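Local coordinates for protein nitrilotriacetate monooxygenase (Burkholderia pseudomallei, PDB 3SDO) that probably acts as a flavin-dependent monooxygenase of the NtaA/SnaA/DszA family, inserting oxygen from O2 into an organic substrate with FMN, at residues G122-N127 / G212-F217. Numbering follows the deposited sequence.
Sequences GRAGWN and GQPVIF
Gly-125, Trp-126 and Asn-127 run beside Val-215, Ile-216 and Phe-217 as neighbouring parallel strands; the axes of strand segments 124-127 and 215-217 approach to 4.6 Å and diverge by 28°. Three backbone hydrogen bonds join them. The shortest runs from Trp-126 N to Val-215 O, 2.8 Å. Phe-217 N gives to Trp-126 O at 2.9 Å, so Trp-126 both gives and accepts. Val-215 N reaches Ala-124 O at 3.2 Å, an oxygen that also takes a bond from Gln-211 NE2. On the other side, Gly-125 bonds to Leu-95 and Gly-97, and Asn-127 to Gly-97, on strand 94-100. Ile-216 CA adds a CA-H...O contact to Trp-126 O at 3.5 Å.

Trp-126 and Ile-216 lie side by side on the sheet face toward helices 106-119 and 150-165. The indole, its CG anti to the backbone N (chi1 170°), offers CE3 obliquely to Ile-216 CD1 at 4.1 Å, and its NE1 is bound by Met-99 O. Where the strands begin, Ala-124 CB meets Pro-214 CB at 4.0 Å. Val-215, Phe-217 and Asn-127 point to the opposite face. Phe-217 CG stands beside its own backbone N, anti to the carbonyl carbon (chi1 -76°), and the ring reaches back toward Gly-125, where a beta carbon would come tight against CE1; glycine therefore lets the ring lie there.

Strands 124-129 and 215-218 of this TIM-like barrel of the luciferase-like monooxygenases are joined by a long beta-alpha-beta crossover containing helix 150-165. Asn-127 lies near Thr-98, a predicted FMN-binding residue. The contact is entirely buried: strand-to-strand bonds satisfy much of its backbone, while the carboxylates of Asp-117 and Asp-234 take the N-H groups of Ala-124 and Ile-216.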
# COMPACT_ATOMS: atom_id res chain seq x y z
N GLY A 122 14.09 1.28 7.29
CA GLY A 122 14.09 0.06 8.08
C GLY A 122 13.05 0.00 9.17
O GLY A 122 13.34 -0.46 10.28
N ARG A 123 11.82 0.44 8.87
CA ARG A 123 10.77 0.47 9.86
C ARG A 123 9.54 -0.37 9.50
O ARG A 123 8.52 -0.30 10.19
CB ARG A 123 10.34 1.93 10.07
CG ARG A 123 11.39 2.80 10.72
CD ARG A 123 10.81 4.18 11.06
NE ARG A 123 10.71 5.06 9.88
CZ ARG A 123 9.73 5.94 9.64
NH1 ARG A 123 8.65 6.02 10.42
NH2 ARG A 123 9.80 6.72 8.57
N ALA A 124 9.62 -1.16 8.43
CA ALA A 124 8.47 -1.96 8.00
C ALA A 124 8.24 -3.21 8.85
O ALA A 124 9.19 -3.84 9.35
CB ALA A 124 8.62 -2.35 6.54
N GLY A 125 6.97 -3.60 8.96
CA GLY A 125 6.58 -4.89 9.54
C GLY A 125 5.44 -5.48 8.72
O GLY A 125 4.63 -4.74 8.17
N TRP A 126 5.40 -6.81 8.60
CA TRP A 126 4.31 -7.47 7.88
C TRP A 126 3.60 -8.37 8.86
O TRP A 126 4.23 -9.26 9.44
CB TRP A 126 4.84 -8.28 6.68
CG TRP A 126 3.84 -9.21 5.99
CD1 TRP A 126 2.50 -9.07 5.95
CD2 TRP A 126 4.14 -10.39 5.22
NE1 TRP A 126 1.93 -10.09 5.22
CE2 TRP A 126 2.91 -10.92 4.77
CE3 TRP A 126 5.32 -11.06 4.88
CZ2 TRP A 126 2.84 -12.09 4.01
CZ3 TRP A 126 5.26 -12.20 4.12
CH2 TRP A 126 4.01 -12.72 3.70
N ASN A 127 2.30 -8.11 9.05
CA ASN A 127 1.42 -8.98 9.81
C ASN A 127 0.88 -10.02 8.86
O ASN A 127 0.03 -9.71 8.01
CB ASN A 127 0.27 -8.23 10.49
CG ASN A 127 -0.67 -9.18 11.22
OD1 ASN A 127 -0.22 -10.13 11.88
ND2 ASN A 127 -1.98 -8.94 11.10
N GLY A 212 17.54 -5.13 7.63
CA GLY A 212 17.78 -6.42 6.96
C GLY A 212 16.56 -6.88 6.19
O GLY A 212 16.58 -6.95 4.95
N GLN A 213 15.51 -7.19 6.94
CA GLN A 213 14.21 -7.53 6.40
C GLN A 213 13.13 -6.95 7.31
O GLN A 213 13.37 -6.71 8.52
CB GLN A 213 14.00 -9.04 6.41
CG GLN A 213 15.02 -9.86 5.66
CD GLN A 213 14.63 -11.34 5.64
OE1 GLN A 213 13.74 -11.78 6.39
NE2 GLN A 213 15.28 -12.10 4.78
N PRO A 214 11.92 -6.79 6.77
CA PRO A 214 10.83 -6.35 7.61
C PRO A 214 10.52 -7.36 8.72
O PRO A 214 10.78 -8.56 8.57
CB PRO A 214 9.65 -6.25 6.63
CG PRO A 214 10.24 -6.13 5.30
CD PRO A 214 11.55 -6.83 5.34
N VAL A 215 10.02 -6.85 9.84
CA VAL A 215 9.67 -7.67 11.01
C VAL A 215 8.35 -8.45 10.77
O VAL A 215 7.35 -7.90 10.22
CB VAL A 215 9.56 -6.79 12.26
CG1 VAL A 215 9.26 -7.62 13.52
CG2 VAL A 215 10.86 -5.98 12.45
N ILE A 216 8.35 -9.73 11.13
CA ILE A 216 7.17 -10.56 10.93
C ILE A 216 6.33 -10.59 12.20
O ILE A 216 6.80 -11.00 13.28
CB ILE A 216 7.53 -12.01 10.52
CG1 ILE A 216 8.40 -12.02 9.27
CG2 ILE A 216 6.26 -12.86 10.30
CD1 ILE A 216 7.87 -11.23 8.08
N PHE A 217 5.08 -10.15 12.04
CA PHE A 217 4.04 -10.23 13.06
C PHE A 217 3.07 -11.33 12.67
O PHE A 217 2.81 -11.57 11.48
CB PHE A 217 3.29 -8.90 13.15
CG PHE A 217 4.05 -7.81 13.85
CD1 PHE A 217 5.14 -7.23 13.27
CD2 PHE A 217 3.63 -7.36 15.09
CE1 PHE A 217 5.83 -6.24 13.92
CE2 PHE A 217 4.33 -6.40 15.77
CZ PHE A 217 5.43 -5.84 15.19